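Local coordinates for multisubunit Na+/H+ antiporter, D subunit (Anoxybacillus flavithermus, PDB 6Z16), which probably helps exchange sodium ions for protons across the cell membrane, as an antiporter-like subunit of the multisubunit Mrp complex, at residues E321-Q332 with S387-A398. Residues are numbered along the deposited sequence; the frame is centred on the assembly and turned at random.
Sequences ESVEGTIFYLLQ and SGFIGKLLIVKA
G325 and G391 bring helices 321-332 and 390-398 close together, with 4.0 Å between their CA atoms. The helices run nearly antiparallel, at 155°, and their axes approach to 7.3 Å. Backbone therefore meets backbone at the centre, and G391 CA lies 3.4 Å from G325 O. That oxygen also accepts the helical bond from Y329 N.

L394 is a knob, set in a hole formed by E321, E324, G325 and F328. Its CB sits 3.8 Å from G325 CA, while CD1 runs on to the CG and CD of E324. The E324 chain is extended beyond CG, and L394 packs on its aliphatic part. The carboxylate reaches the edge of the F328 ring, with OE2 in the ring plane, and forms a salt bridge with R467. I390 sets CG2 over one face of the same ring, toward the rim, in a CH-pi contact 4.3 Å from the centroid. I395 lays CG1 and CD1 against the G325 backbone. Near the far end, A398 CB rests 3.7 Å from S322 CB.

At the other end, Q332 has CG between the backbone N and the carbonyl carbon (chi1 71°), and its chain bends at chi2. This brings its amide beside G388, with CD 3.5 Å from G388 CA. S387 OG donates to Q332 OE1 at 3.0 Å, with the donor tilted 29° out of the carbonyl plane.

The chemistry is thus that of a glycine-mediated, largely apolar helix pair within the antiporter-type transmembrane fold. Its single cross-segment hydrogen bond ties S387, beside the inverse gamma turn centred on G388, to Q332, while the buried E324 charge is probably balanced from outside the pair.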
loop_
_atom_site.group_PDB
_atom_site.type_symbol
_atom_site.label_atom_id
_atom_site.label_comp_id
_atom_site.label_asym_id
_atom_site.label_seq_id
_atom_site.Cartn_x
_atom_site.Cartn_y
_atom_site.Cartn_z
ATOM N N GLU D 321 -42.697 59.579 -28.462
ATOM C CA GLU D 321 -42.066 60.321 -29.547
ATOM C C GLU D 321 -40.660 60.765 -29.171
ATOM O O GLU D 321 -39.742 60.709 -29.998
ATOM C CB GLU D 321 -42.925 61.523 -29.933
ATOM C CG GLU D 321 -44.230 61.158 -30.626
ATOM C CD GLU D 321 -45.358 60.846 -29.658
ATOM O OE1 GLU D 321 -45.161 61.017 -28.437
ATOM O OE2 GLU D 321 -46.439 60.420 -30.120
ATOM N N SER D 322 -40.463 61.171 -27.917
ATOM C CA SER D 322 -39.136 61.559 -27.454
ATOM C C SER D 322 -38.206 60.357 -27.346
ATOM O O SER D 322 -37.011 60.460 -27.656
ATOM C CB SER D 322 -39.255 62.276 -26.113
ATOM O OG SER D 322 -39.887 61.447 -25.157
ATOM N N VAL D 323 -38.741 59.210 -26.923
ATOM C CA VAL D 323 -37.957 57.980 -26.860
ATOM C C VAL D 323 -37.558 57.534 -28.261
ATOM O O VAL D 323 -36.417 57.110 -28.497
ATOM C CB VAL D 323 -38.756 56.896 -26.113
ATOM C CG1 VAL D 323 -38.036 55.579 -26.127
ATOM C CG2 VAL D 323 -38.991 57.319 -24.683
ATOM N N GLU D 324 -38.473 57.680 -29.220
ATOM C CA GLU D 324 -38.182 57.337 -30.605
ATOM C C GLU D 324 -37.098 58.237 -31.183
ATOM O O GLU D 324 -36.146 57.754 -31.820
ATOM C CB GLU D 324 -39.474 57.435 -31.404
ATOM C CG GLU D 324 -39.392 56.928 -32.801
ATOM C CD GLU D 324 -40.747 56.894 -33.454
ATOM O OE1 GLU D 324 -41.730 57.321 -32.814
ATOM O OE2 GLU D 324 -40.835 56.423 -34.603
ATOM N N GLY D 325 -37.193 59.539 -30.906
ATOM C CA GLY D 325 -36.190 60.472 -31.384
ATOM C C GLY D 325 -34.819 60.238 -30.783
ATOM O O GLY D 325 -33.806 60.326 -31.484
ATOM N N THR D 326 -34.761 59.903 -29.493
ATOM C CA THR D 326 -33.444 59.667 -28.916
ATOM C C THR D 326 -32.850 58.323 -29.333
ATOM O O THR D 326 -31.625 58.215 -29.387
ATOM C CB THR D 326 -33.465 59.815 -27.386
ATOM O OG1 THR D 326 -32.126 59.742 -26.885
ATOM C CG2 THR D 326 -34.286 58.756 -26.718
ATOM N N ILE D 327 -33.670 57.334 -29.716
ATOM C CA ILE D 327 -33.119 56.095 -30.277
ATOM C C ILE D 327 -32.493 56.345 -31.650
ATOM O O ILE D 327 -31.361 55.899 -31.922
ATOM C CB ILE D 327 -34.196 54.997 -30.332
ATOM C CG1 ILE D 327 -34.542 54.525 -28.928
ATOM C CG2 ILE D 327 -33.717 53.803 -31.119
ATOM C CD1 ILE D 327 -35.772 53.685 -28.868
ATOM N N PHE D 328 -33.219 57.060 -32.531
ATOM C CA PHE D 328 -32.671 57.433 -33.842
ATOM C C PHE D 328 -31.377 58.236 -33.707
ATOM O O PHE D 328 -30.366 57.944 -34.377
ATOM C CB PHE D 328 -33.686 58.247 -34.650
ATOM C CG PHE D 328 -34.750 57.434 -35.327
ATOM C CD1 PHE D 328 -34.450 56.687 -36.446
ATOM C CD2 PHE D 328 -36.062 57.492 -34.907
ATOM C CE1 PHE D 328 -35.422 55.960 -37.090
ATOM C CE2 PHE D 328 -37.042 56.773 -35.545
ATOM C CZ PHE D 328 -36.723 56.006 -36.638
ATOM N N TYR D 329 -31.387 59.229 -32.814
ATOM C CA TYR D 329 -30.220 60.076 -32.622
ATOM C C TYR D 329 -29.064 59.299 -32.006
ATOM O O TYR D 329 -27.905 59.553 -32.348
ATOM C CB TYR D 329 -30.603 61.275 -31.756
ATOM C CG TYR D 329 -29.584 62.378 -31.750
ATOM C CD1 TYR D 329 -29.494 63.263 -32.810
ATOM C CD2 TYR D 329 -28.699 62.524 -30.703
ATOM C CE1 TYR D 329 -28.559 64.268 -32.819
ATOM C CE2 TYR D 329 -27.759 63.527 -30.703
ATOM C CZ TYR D 329 -27.694 64.396 -31.763
ATOM O OH TYR D 329 -26.760 65.404 -31.776
ATOM N N LEU D 330 -29.369 58.301 -31.169
ATOM C CA LEU D 330 -28.344 57.464 -30.550
ATOM C C LEU D 330 -27.580 56.651 -31.582
ATOM O O LEU D 330 -26.337 56.663 -31.600
ATOM C CB LEU D 330 -29.006 56.557 -29.512
ATOM C CG LEU D 330 -28.239 55.450 -28.789
ATOM C CD1 LEU D 330 -26.997 55.954 -28.087
ATOM C CD2 LEU D 330 -29.172 54.804 -27.787
ATOM N N LEU D 331 -28.316 55.955 -32.460
ATOM C CA LEU D 331 -27.682 55.113 -33.476
ATOM C C LEU D 331 -26.823 55.940 -34.431
ATOM O O LEU D 331 -25.629 55.636 -34.652
ATOM C CB LEU D 331 -28.752 54.352 -34.253
ATOM C CG LEU D 331 -29.666 53.428 -33.452
ATOM C CD1 LEU D 331 -30.725 52.829 -34.353
ATOM C CD2 LEU D 331 -28.893 52.344 -32.741
ATOM N N GLN D 332 -27.404 57.028 -34.966
ATOM C CA GLN D 332 -26.645 57.820 -35.927
ATOM C C GLN D 332 -25.481 58.540 -35.263
ATOM O O GLN D 332 -24.457 58.769 -35.910
ATOM C CB GLN D 332 -27.555 58.812 -36.664
ATOM C CG GLN D 332 -28.085 60.003 -35.872
ATOM C CD GLN D 332 -27.155 61.211 -35.927
ATOM O OE1 GLN D 332 -26.421 61.401 -36.896
ATOM N NE2 GLN D 332 -27.172 62.019 -34.879
ATOM N N SER D 387 -28.449 62.192 -42.023
ATOM C CA SER D 387 -28.815 61.187 -41.028
ATOM C C SER D 387 -29.533 61.790 -39.824
ATOM O O SER D 387 -30.673 61.423 -39.520
ATOM C CB SER D 387 -27.563 60.437 -40.578
ATOM O OG SER D 387 -26.690 61.300 -39.880
ATOM N N GLY D 388 -28.881 62.709 -39.119
ATOM C CA GLY D 388 -29.385 63.162 -37.837
ATOM C C GLY D 388 -30.446 64.242 -37.857
ATOM O O GLY D 388 -30.353 65.213 -37.103
ATOM N N PHE D 389 -31.468 64.088 -38.693
ATOM C CA PHE D 389 -32.566 65.042 -38.742
ATOM C C PHE D 389 -33.808 64.556 -38.016
ATOM O O PHE D 389 -34.408 65.317 -37.256
ATOM C CB PHE D 389 -32.927 65.371 -40.190
ATOM C CG PHE D 389 -34.165 66.210 -40.324
ATOM C CD1 PHE D 389 -34.159 67.540 -39.949
ATOM C CD2 PHE D 389 -35.333 65.668 -40.840
ATOM C CE1 PHE D 389 -35.298 68.310 -40.066
ATOM C CE2 PHE D 389 -36.472 66.432 -40.958
ATOM C CZ PHE D 389 -36.453 67.755 -40.573
ATOM N N ILE D 390 -34.216 63.307 -38.251
ATOM C CA ILE D 390 -35.497 62.840 -37.741
ATOM C C ILE D 390 -35.454 62.635 -36.230
ATOM O O ILE D 390 -36.479 62.801 -35.556
ATOM C CB ILE D 390 -35.925 61.573 -38.512
ATOM C CG1 ILE D 390 -37.413 61.289 -38.329
ATOM C CG2 ILE D 390 -35.106 60.366 -38.126
ATOM C CD1 ILE D 390 -38.301 62.286 -39.029
ATOM N N GLY D 391 -34.271 62.381 -35.671
ATOM C CA GLY D 391 -34.099 62.239 -34.243
ATOM C C GLY D 391 -34.333 63.536 -33.506
ATOM O O GLY D 391 -35.211 63.604 -32.637
ATOM N N LYS D 392 -33.586 64.585 -33.868
ATOM C CA LYS D 392 -33.810 65.866 -33.216
ATOM C C LYS D 392 -35.138 66.489 -33.622
ATOM O O LYS D 392 -35.690 67.264 -32.843
ATOM C CB LYS D 392 -32.672 66.847 -33.486
ATOM C CG LYS D 392 -32.632 67.434 -34.869
ATOM C CD LYS D 392 -31.551 68.495 -34.961
ATOM C CE LYS D 392 -31.567 69.167 -36.315
ATOM N NZ LYS D 392 -30.532 70.217 -36.413
ATOM N N LEU D 393 -35.692 66.120 -34.782
ATOM C CA LEU D 393 -37.028 66.572 -35.147
ATOM C C LEU D 393 -38.075 66.008 -34.197
ATOM O O LEU D 393 -38.945 66.740 -33.712
ATOM C CB LEU D 393 -37.346 66.167 -36.581
ATOM C CG LEU D 393 -38.729 66.609 -37.056
ATOM C CD1 LEU D 393 -38.779 68.111 -37.186
ATOM C CD2 LEU D 393 -39.115 65.937 -38.353
ATOM N N LEU D 394 -37.989 64.710 -33.894
ATOM C CA LEU D 394 -38.941 64.116 -32.963
ATOM C C LEU D 394 -38.705 64.576 -31.529
ATOM O O LEU D 394 -39.666 64.696 -30.762
ATOM C CB LEU D 394 -38.889 62.595 -33.053
ATOM C CG LEU D 394 -39.486 61.960 -34.304
ATOM C CD1 LEU D 394 -39.171 60.485 -34.338
ATOM C CD2 LEU D 394 -40.979 62.165 -34.315
ATOM N N ILE D 395 -37.454 64.873 -31.162
ATOM C CA ILE D 395 -37.172 65.412 -29.830
ATOM C C ILE D 395 -37.781 66.805 -29.670
ATOM O O ILE D 395 -38.443 67.095 -28.664
ATOM C CB ILE D 395 -35.656 65.417 -29.560
ATOM C CG1 ILE D 395 -35.129 63.994 -29.403
ATOM C CG2 ILE D 395 -35.319 66.201 -28.323
ATOM C CD1 ILE D 395 -33.616 63.901 -29.415
ATOM N N VAL D 396 -37.584 67.674 -30.673
ATOM C CA VAL D 396 -38.148 69.026 -30.659
ATOM C C VAL D 396 -39.673 68.981 -30.670
ATOM O O VAL D 396 -40.333 69.736 -29.946
ATOM C CB VAL D 396 -37.574 69.839 -31.837
ATOM C CG1 VAL D 396 -38.346 71.101 -32.085
ATOM C CG2 VAL D 396 -36.128 70.210 -31.561
ATOM N N LYS D 397 -40.256 68.060 -31.444
ATOM C CA LYS D 397 -41.710 67.940 -31.479
ATOM C C LYS D 397 -42.275 67.439 -30.155
ATOM O O LYS D 397 -43.319 67.922 -29.695
ATOM C CB LYS D 397 -42.135 67.018 -32.620
ATOM C CG LYS D 397 -43.627 66.932 -32.769
ATOM C CD LYS D 397 -44.056 66.046 -33.900
ATOM C CE LYS D 397 -45.568 66.011 -33.974
ATOM N NZ LYS D 397 -46.079 65.137 -35.055
ATOM N N ALA D 398 -41.590 66.497 -29.511
ATOM C CA ALA D 398 -42.082 65.997 -28.236
ATOM C C ALA D 398 -41.866 66.996 -27.111
ATOM O O ALA D 398 -42.606 66.977 -26.124
ATOM C CB ALA D 398 -41.416 64.670 -27.909
#